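Local coordinates for protein lytic Polysaccharide Monooxygenase (Phytophthora infestans, PDB 6Z5Y) that probably cleaves plant pectin oxidatively at a mononuclear copper site, as the catalytic domain of a secreted monooxygenase that drives plant infection by pathogenic oomycetes, at residues Trp19-Pro25 and Thr159-Lys165; Ser91-Val95 and Gly122-Ala128. Where two conformers were deposited one is given. Numbering follows the deposited sequence.

Contact 1. Residues Trp19-Pro25 and Thr159-Lys165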
ATOM      1  N   TRP A  19       3.690 -10.161  -1.219  1.00  8.98           N
ATOM      2  CA  TRP A  19       3.358  -9.663   0.096  1.00  8.34           C
ATOM      3  C   TRP A  19       4.483  -9.953   1.070  1.00  7.91           C
ATOM      4  O   TRP A  19       5.338 -10.829   0.911  1.00  9.42           O
ATOM      5  CB  TRP A  19       2.031 -10.255   0.568  1.00  9.23           C
ATOM      6  CG  TRP A  19       1.823 -11.709   0.312  1.00  9.71           C
ATOM      7  CD1 TRP A  19       1.027 -12.235  -0.657  1.00 10.85           C
ATOM      8  CD2 TRP A  19       2.336 -12.835   1.041  1.00 10.18           C
ATOM      9  NE1 TRP A  19       1.011 -13.587  -0.605  1.00 12.57           N
ATOM     10  CE2 TRP A  19       1.796 -13.984   0.443  1.00 11.51           C
ATOM     11  CE3 TRP A  19       3.173 -12.991   2.153  1.00  9.48           C
ATOM     12  CZ2 TRP A  19       2.061 -15.261   0.916  1.00 12.91           C
ATOM     13  CZ3 TRP A  19       3.466 -14.262   2.599  1.00 11.53           C
ATOM     14  CH2 TRP A  19       2.924 -15.390   1.979  1.00 12.68           C
ATOM     15  N   VAL A  20       4.438  -9.155   2.143  1.00  7.91           N
ATOM     16  CA  VAL A  20       5.381  -9.284   3.281  1.00  8.10           C
ATOM     17  C   VAL A  20       4.904 -10.373   4.253  1.00  7.89           C
ATOM     18  O   VAL A  20       5.705 -11.194   4.689  1.00  8.74           O
ATOM     19  CB  VAL A  20       5.551  -7.922   3.978  1.00  8.11           C
ATOM     20  CG1 VAL A  20       6.558  -8.014   5.111  1.00  9.29           C
ATOM     21  CG2 VAL A  20       5.939  -6.838   2.989  1.00  9.02           C
ATOM     22  N   VAL A  21       3.625 -10.320   4.586  1.00  7.36           N
ATOM     23  CA  VAL A  21       2.969 -11.394   5.356  1.00  7.71           C
ATOM     24  C   VAL A  21       1.606 -11.679   4.753  1.00  7.92           C
ATOM     25  O   VAL A  21       1.000 -10.803   4.080  1.00  8.09           O
ATOM     26  CB  VAL A  21       2.807 -11.048   6.839  1.00  8.13           C
ATOM     27  CG1 VAL A  21       4.140 -10.796   7.537  1.00  8.46           C
ATOM     28  CG2 VAL A  21       1.898  -9.859   7.070  1.00  8.91           C
ATOM     29  N   GLU A  22       1.110 -12.880   5.051  1.00  8.41           N
ATOM     30  CA  GLU A  22      -0.268 -13.298   4.758  1.00  8.59           C
ATOM     31  C   GLU A  22      -0.796 -13.898   6.068  1.00  9.85           C
ATOM     32  O   GLU A  22      -0.212 -14.876   6.543  1.00 12.07           O
ATOM     33  CB  GLU A  22      -0.260 -14.291   3.614  1.00  9.69           C
ATOM     34  CG  GLU A  22      -1.649 -14.802   3.312  1.00 11.43           C
ATOM     35  CD  GLU A  22      -1.592 -15.737   2.134  1.00 13.86           C
ATOM     36  OE1 GLU A  22      -1.874 -15.286   1.024  1.00 15.53           O
ATOM     37  OE2 GLU A  22      -1.246 -16.906   2.329  1.00 17.30           O
ATOM     38  N   ILE A  23      -1.808 -13.285   6.633  1.00 10.10           N
ATOM     39  CA  ILE A  23      -2.227 -13.580   8.014  1.00 11.48           C
ATOM     40  C   ILE A  23      -3.733 -13.703   8.078  1.00 10.96           C
ATOM     41  O   ILE A  23      -4.449 -13.285   7.171  1.00 10.25           O
ATOM     42  CB  ILE A  23      -1.711 -12.508   8.993  1.00 12.99           C
ATOM     43  CG1 ILE A  23      -2.245 -11.099   8.684  1.00 13.00           C
ATOM     44  CG2 ILE A  23      -0.200 -12.572   9.032  1.00 14.07           C
ATOM     45  CD1 ILE A  23      -1.776 -10.017   9.639  1.00 14.64           C
ATOM     46  N   GLU A  24      -4.242 -14.234   9.166  1.00 12.37           N
ATOM     47  CA  GLU A  24      -5.694 -14.211   9.448  0.50 13.16           C
ATOM     48  C   GLU A  24      -6.156 -12.796   9.632  1.00 13.15           C
ATOM     49  O   GLU A  24      -5.397 -11.949  10.097  1.00 14.60           O
ATOM     50  CB  GLU A  24      -6.026 -14.773  10.817  0.50 12.14           C
ATOM     51  CG  GLU A  24      -5.661 -16.209  10.856  0.50 12.09           C
ATOM     52  CD  GLU A  24      -5.956 -16.918  12.155  0.50 13.50           C
ATOM     53  OE1 GLU A  24      -5.599 -18.085  12.244  0.50 14.78           O
ATOM     54  OE2 GLU A  24      -6.547 -16.299  13.057  0.50 17.73           O
ATOM     55  N   PRO A  25      -7.426 -12.483   9.353  1.00 12.86           N
ATOM     56  CA  PRO A  25      -7.950 -11.168   9.711  1.00 14.06           C
ATOM     57  C   PRO A  25      -7.678 -10.891  11.184  1.00 14.43           C
ATOM     58  O   PRO A  25      -7.902 -11.786  12.032  1.00 16.24           O
ATOM     59  CB  PRO A  25      -9.424 -11.287   9.387  1.00 13.55           C
ATOM     60  CG  PRO A  25      -9.458 -12.352   8.329  1.00 13.37           C
ATOM     61  CD  PRO A  25      -8.443 -13.370   8.764  1.00 12.82           C
ATOM     62  N   THR A 159     -10.759 -16.281   4.357  1.00 14.50           N
ATOM     63  CA  THR A 159     -10.261 -14.915   4.210  1.00 13.89           C
ATOM     64  C   THR A 159      -8.872 -14.803   4.834  1.00 12.43           C
ATOM     65  O   THR A 159      -8.669 -15.229   5.957  1.00 13.68           O
ATOM     66  CB  THR A 159     -11.211 -13.893   4.838  1.00 15.04           C
ATOM     67  OG1 THR A 159     -12.495 -14.017   4.215  1.00 18.07           O
ATOM     68  CG2 THR A 159     -10.726 -12.467   4.694  1.00 14.94           C
ATOM     69  N   VAL A 160      -7.988 -14.148   4.108  1.00 11.21           N
ATOM     70  CA  VAL A 160      -6.683 -13.725   4.644  1.00 10.72           C
ATOM     71  C   VAL A 160      -6.517 -12.234   4.398  1.00 10.04           C
ATOM     72  O   VAL A 160      -7.187 -11.630   3.558  1.00 10.10           O
ATOM     73  CB  VAL A 160      -5.514 -14.479   3.992  1.00 11.39           C
ATOM     74  CG1 VAL A 160      -5.636 -15.961   4.299  1.00 12.94           C
ATOM     75  CG2 VAL A 160      -5.371 -14.245   2.497  1.00 12.20           C
ATOM     76  N   TRP A 161      -5.602 -11.684   5.165  1.00  9.18           N
ATOM     77  CA  TRP A 161      -5.046 -10.344   4.958  1.00  8.91           C
ATOM     78  C   TRP A 161      -3.627 -10.508   4.414  1.00  9.00           C
ATOM     79  O   TRP A 161      -2.814 -11.232   4.998  1.00 10.23           O
ATOM     80  CB  TRP A 161      -5.017  -9.563   6.273  1.00  9.93           C
ATOM     81  CG  TRP A 161      -6.336  -9.095   6.815  1.00 10.75           C
ATOM     82  CD1 TRP A 161      -7.583  -9.375   6.357  1.00 11.29           C
ATOM     83  CD2 TRP A 161      -6.526  -8.220   7.943  1.00 12.18           C
ATOM     84  NE1 TRP A 161      -8.513  -8.713   7.127  1.00 12.64           N
ATOM     85  CE2 TRP A 161      -7.886  -7.961   8.062  1.00 13.01           C
ATOM     86  CE3 TRP A 161      -5.651  -7.559   8.793  1.00 13.02           C
ATOM     87  CZ2 TRP A 161      -8.412  -7.120   9.027  1.00 14.58           C
ATOM     88  CZ3 TRP A 161      -6.166  -6.714   9.759  1.00 14.30           C
ATOM     89  CH2 TRP A 161      -7.528  -6.502   9.867  1.00 16.64           C
ATOM     90  N   GLN A 162      -3.316  -9.820   3.320  1.00  8.41           N
ATOM     91  CA  GLN A 162      -1.954  -9.755   2.791  1.00  8.54           C
ATOM     92  C   GLN A 162      -1.463  -8.320   2.958  1.00  8.38           C
ATOM     93  O   GLN A 162      -2.155  -7.378   2.595  1.00 10.43           O
ATOM     94  CB  GLN A 162      -1.906 -10.137   1.333  1.00  9.16           C
ATOM     95  CG  GLN A 162      -2.269 -11.584   1.086  1.00 10.19           C
ATOM     96  CD  GLN A 162      -2.495 -11.870  -0.374  1.00 13.22           C
ATOM     97  OE1 GLN A 162      -2.529 -10.981  -1.220  1.00 14.50           O
ATOM     98  NE2 GLN A 162      -2.677 -13.133  -0.683  1.00 17.34           N
ATOM     99  N   ALA A 163      -0.270  -8.167   3.487  1.00  7.79           N
ATOM    100  CA  ALA A 163       0.327  -6.852   3.702  1.00  7.60           C
ATOM    101  C   ALA A 163       1.353  -6.600   2.628  1.00  6.95           C
ATOM    102  O   ALA A 163       2.328  -7.347   2.532  1.00  8.37           O
ATOM    103  CB  ALA A 163       0.985  -6.784   5.054  1.00  8.83           C
ATOM    104  N   TYR A 164       1.184  -5.473   1.930  1.00  7.15           N
ATOM    105  CA  TYR A 164       2.175  -5.013   0.953  1.00  7.17           C
ATOM    106  C   TYR A 164       2.686  -3.670   1.465  1.00  7.51           C
ATOM    107  O   TYR A 164       1.898  -2.778   1.805  1.00  7.89           O
ATOM    108  CB  TYR A 164       1.551  -4.858  -0.433  1.00  8.35           C
ATOM    109  CG  TYR A 164       1.020  -6.139  -1.006  1.00  8.17           C
ATOM    110  CD1 TYR A 164      -0.241  -6.571  -0.675  1.00  8.37           C
ATOM    111  CD2 TYR A 164       1.783  -6.918  -1.864  1.00  9.01           C
ATOM    112  CE1 TYR A 164      -0.750  -7.751  -1.170  1.00  9.81           C
ATOM    113  CE2 TYR A 164       1.293  -8.132  -2.340  1.00 10.28           C
ATOM    114  CZ  TYR A 164       0.012  -8.531  -2.004  1.00 10.14           C
ATOM    115  OH  TYR A 164      -0.475  -9.727  -2.481  1.00 12.13           O
ATOM    116  N   LYS A 165       4.008  -3.525   1.479  1.00  6.75           N
ATOM    117  CA  LYS A 165       4.670  -2.314   1.911  1.00  6.35           C
ATOM    118  C   LYS A 165       5.818  -2.024   0.976  1.00  6.55           C
ATOM    119  O   LYS A 165       6.613  -2.911   0.671  1.00  6.85           O
ATOM    120  CB  LYS A 165       5.209  -2.467   3.333  1.00  7.17           C
ATOM    121  CG  LYS A 165       4.149  -2.429   4.407  1.00  8.47           C
ATOM    122  CD  LYS A 165       4.658  -2.794   5.776  1.00  8.50           C
ATOM    123  CE  LYS A 165       4.732  -4.290   5.957  1.00  9.22           C
ATOM    124  NZ  LYS A 165       5.471  -4.645   7.194  1.00  9.18           N
TER
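W19 enters the contact beside the copper ligand Y164. Its CB sits over the Y164 ring, 3.9 Å from the ring centroid and 21° off the normal, a CH-pi contact. The five-membered ring of W19 also turns its edge to that face in an offset edge-to-face pair, with centroids 5.9 Å apart and planes at 80°. Q162 CG in turn covers one face of the indole, and Q162 OE1 accepts a 2.7 Å hydrogen bond from Y164 OH. V20 N donates to A163 O at 2.8 Å, and V21 O accepts from A163 N at 3.0 Å, while V21 CG2 packs on A163 CB at 3.8 Å. These bonds lead into strand 21-23, the edge strand of the antiparallel five-stranded sheet in the LPMO beta-sandwich core; the axes of 21-23 and 159-165 approach to 4.6 Å, with N-to-C directions 159° apart. E22 and Q162 form a non-hydrogen-bonded pair, CA atoms 4.4 Å apart, so their side chains share a face and Q162 NE2 donates to E22 OE1 at 2.9 Å. The hydrogen-bonded pair I23-W161 follows, closed by I23 N to W161 O and W161 N to I23 O, both 2.8 Å. Beyond E24, P25 lies over the W161 indole: P25 CA is 3.5 Å from the five-membered ring centroid and 8° off its normal, while W27 and W31 meet W161 edge-to-face.

Contact 2. Residues Ser91-Val95 and Gly122-Ala128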
ATOM      1  N   SER A  91       3.121  -1.671 -10.460  1.00  7.20           N
ATOM      2  CA  SER A  91       3.898  -2.567 -11.340  1.00  7.39           C
ATOM      3  C   SER A  91       2.975  -3.381 -12.245  1.00  7.79           C
ATOM      4  O   SER A  91       3.479  -3.943 -13.222  1.00  8.38           O
ATOM      5  CB  SER A  91       4.781  -3.493 -10.520  1.00  8.22           C
ATOM      6  OG  SER A  91       3.991  -4.389  -9.747  1.00  7.83           O
ATOM      7  N   ARG A  92       1.694  -3.433 -11.927  1.00  7.72           N
ATOM      8  CA  ARG A  92       0.704  -4.254 -12.620  1.00  7.98           C
ATOM      9  C   ARG A  92      -0.642  -3.675 -12.247  1.00  7.96           C
ATOM     10  O   ARG A  92      -0.722  -2.622 -11.568  1.00  8.65           O
ATOM     11  CB  ARG A  92       0.865  -5.733 -12.226  1.00  8.41           C
ATOM     12  CG  ARG A  92       0.721  -5.967 -10.727  1.00  8.52           C
ATOM     13  CD  ARG A  92       0.453  -7.420 -10.367  1.00  9.65           C
ATOM     14  NE  ARG A  92       1.543  -8.284 -10.829  1.00  9.51           N
ATOM     15  CZ  ARG A  92       1.408  -9.562 -11.165  1.00 10.59           C
ATOM     16  NH1 ARG A  92       0.250 -10.164 -11.048  1.00 11.79           N
ATOM     17  NH2 ARG A  92       2.456 -10.182 -11.645  1.00 11.22           N
ATOM     18  N   GLY A  93      -1.704  -4.339 -12.658  1.00  8.29           N
ATOM     19  CA  GLY A  93      -3.035  -3.996 -12.179  1.00  8.75           C
ATOM     20  C   GLY A  93      -3.263  -4.486 -10.777  1.00  8.37           C
ATOM     21  O   GLY A  93      -2.511  -5.355 -10.282  1.00 10.24           O
ATOM     22  N   ILE A  94      -4.313  -3.989 -10.166  1.00  9.03           N
ATOM     23  CA  ILE A  94      -4.658  -4.370  -8.788  1.00  9.26           C
ATOM     24  C   ILE A  94      -5.801  -5.394  -8.808  1.00  9.78           C
ATOM     25  O   ILE A  94      -6.873  -5.081  -9.348  1.00 11.55           O
ATOM     26  CB  ILE A  94      -5.008  -3.127  -7.958  1.00  9.76           C
ATOM     27  CG1 ILE A  94      -3.813  -2.188  -7.823  1.00 10.67           C
ATOM     28  CG2 ILE A  94      -5.579  -3.554  -6.622  1.00 10.36           C
ATOM     29  CD1 ILE A  94      -4.162  -0.851  -7.221  1.00 12.67           C
ATOM     30  N   VAL A  95      -5.559  -6.585  -8.256  1.00 10.26           N
ATOM     31  CA  VAL A  95      -6.528  -7.698  -8.369  1.00 10.95           C
ATOM     32  C   VAL A  95      -7.020  -8.151  -7.024  1.00  9.73           C
ATOM     33  O   VAL A  95      -7.679  -9.182  -6.995  1.00 11.02           O
ATOM     34  CB  VAL A  95      -5.971  -8.910  -9.155  1.00 13.77           C
ATOM     35  CG1 VAL A  95      -5.437  -8.533 -10.510  1.00 15.12           C
ATOM     36  CG2 VAL A  95      -4.948  -9.699  -8.328  1.00 15.11           C
ATOM     37  N   GLY A 122      -9.356  -3.987 -12.211  1.00 15.63           N
ATOM     38  CA  GLY A 122      -9.551  -5.291 -11.554  1.00 16.48           C
ATOM     39  C   GLY A 122      -8.782  -6.417 -12.226  1.00 16.53           C
ATOM     40  O   GLY A 122      -8.762  -7.542 -11.636  1.00 17.30           O
ATOM     41  N   THR A 123      -8.080  -6.103 -13.328  1.00 14.62           N
ATOM     42  CA  THR A 123      -7.233  -7.033 -14.095  1.00 14.46           C
ATOM     43  C   THR A 123      -5.784  -6.739 -13.770  1.00 12.27           C
ATOM     44  O   THR A 123      -5.439  -5.538 -13.586  1.00 12.71           O
ATOM     45  CB  THR A 123      -7.438  -6.958 -15.625  1.00 15.04           C
ATOM     46  OG1 THR A 123      -6.841  -5.832 -16.279  1.00 14.88           O
ATOM     47  CG2 THR A 123      -8.912  -7.005 -16.002  1.00 18.28           C
ATOM     48  N   GLN A 124      -4.946  -7.771 -13.755  1.00 12.61           N
ATOM     49  CA  GLN A 124      -3.505  -7.543 -13.553  1.00 12.06           C
ATOM     50  C   GLN A 124      -2.906  -6.937 -14.812  1.00 10.23           C
ATOM     51  O   GLN A 124      -1.840  -6.333 -14.716  1.00  9.44           O
ATOM     52  CB  GLN A 124      -2.772  -8.823 -13.178  1.00 13.50           C
ATOM     53  CG  GLN A 124      -2.831  -9.898 -14.239  1.00 13.81           C
ATOM     54  CD  GLN A 124      -2.594 -11.202 -13.559  1.00 14.63           C
ATOM     55  OE1 GLN A 124      -3.424 -11.654 -12.806  1.00 17.40           O
ATOM     56  NE2 GLN A 124      -1.411 -11.726 -13.777  1.00 18.49           N
ATOM     57  N   GLN A 125      -3.529  -7.108 -15.971  1.00 10.29           N
ATOM     58  CA  GLN A 125      -2.983  -6.694 -17.282  1.00  9.24           C
ATOM     59  C   GLN A 125      -2.944  -5.171 -17.393  1.00  9.93           C
ATOM     60  O   GLN A 125      -2.023  -4.642 -18.014  1.00 11.58           O
ATOM     61  CB  GLN A 125      -3.845  -7.266 -18.396  1.00 10.86           C
ATOM     62  CG  GLN A 125      -3.729  -8.780 -18.590  1.00 11.71           C
ATOM     63  CD  GLN A 125      -4.592  -9.605 -17.679  1.00 13.59           C
ATOM     64  OE1 GLN A 125      -5.158  -9.171 -16.686  1.00 13.53           O
ATOM     65  NE2 GLN A 125      -4.738 -10.870 -18.030  1.00 20.17           N
ATOM     66  N   THR A 126      -3.937  -4.496 -16.853  1.00 10.33           N
ATOM     67  CA  THR A 126      -4.017  -3.014 -16.983  1.00 10.19           C
ATOM     68  C   THR A 126      -3.248  -2.367 -15.840  1.00  9.30           C
ATOM     69  O   THR A 126      -3.596  -2.589 -14.692  1.00 10.15           O
ATOM     70  CB  THR A 126      -5.466  -2.561 -16.953  1.00 11.82           C
ATOM     71  OG1 THR A 126      -6.106  -3.155 -18.076  1.00 13.49           O
ATOM     72  CG2 THR A 126      -5.598  -1.062 -17.052  1.00 12.63           C
ATOM     73  N   ILE A 127      -2.250  -1.567 -16.141  1.00  9.30           N
ATOM     74  CA  ILE A 127      -1.434  -0.964 -15.083  1.00  8.93           C
ATOM     75  C   ILE A 127      -2.281  -0.026 -14.224  1.00  8.98           C
ATOM     76  O   ILE A 127      -2.977   0.820 -14.755  1.00 10.01           O
ATOM     77  CB  ILE A 127      -0.250  -0.225 -15.702  1.00 10.00           C
ATOM     78  CG1 ILE A 127       0.575  -1.136 -16.600  1.00 10.22           C
ATOM     79  CG2 ILE A 127       0.593   0.442 -14.633  1.00 10.95           C
ATOM     80  CD1 ILE A 127       1.064  -2.387 -15.958  1.00 10.72           C
ATOM     81  N   ALA A 128      -2.207  -0.193 -12.914  1.00  8.64           N
ATOM     82  CA  ALA A 128      -2.882   0.717 -11.983  1.00  8.94           C
ATOM     83  C   ALA A 128      -2.058   1.986 -11.799  1.00  7.94           C
ATOM     84  O   ALA A 128      -0.855   1.917 -11.641  1.00  8.16           O
ATOM     85  CB  ALA A 128      -3.131   0.049 -10.650  1.00  9.52           C
TER
HETATM   86  O   HOH W   1       0.495 -12.883 -11.721  1.00 22.66           O
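Two irregular loops dock here largely through their backbones, next to the antiparallel three-stranded sheet of the LPMO fold: 91-95 follows strand 88-90, and the loop of 122-128 leads into strand 129-130. Neither segment is a regular strand, but A128 N donates to R92 O at 3.1 Å with an angle of 173°, and A128 also bonds through its backbone to F90, so backbone bonding between the two chain runs continues, irregularly, past the strand ends. The second bond, G93 N to Q124 O at 2.9 Å, anchors the turn formed by the other loop. Packing is tightest at G93, whose CA lies 2.9 Å from T126 O and makes a CA-H...O contact with T123 O at 3.2 Å; with this backbone an ideal CB would clash, falling 1.7 Å from T123 O and 2.6 Å from T126 O. The facing turn holds an ST motif, in which T126 N donates to T123 OG1 at 3.2 Å, and D121 bonds both threonine hydroxyls. I94 CG1 makes an apolar contact with A128 CB at 3.7 Å, and V95 CG1 packs on the Q124 backbone, 3.4 Å from Q124 N. A water joins the side chains of R92 and Q124, accepting from R92 NH1 at 2.8 Å and, weakly, from Q124 NE2 at 3.0 Å.

Overall arrangement
Contact 2 is nested within the chain loop closed by contact 1; their centres are 18 Å apart and their nearest atoms about 7 Å, without touching. The copper site, made by H1, H96 and Y164, relates the two. Contact 1 supplies Y164, whose side chain is about 3 Å from the copper, and places the Q162 side chain about 4 Å from that of H96. Contact 2 supplies no ligand, but its 91-95 loop runs directly into H96: the V95 side chain is about 5 Å from the metal, and that of R92 about 5 Å from the H1 side chain. Thus strand 158-170 provides a ligand, while of contact 2 it is the 91-95 loop that approaches the copper site.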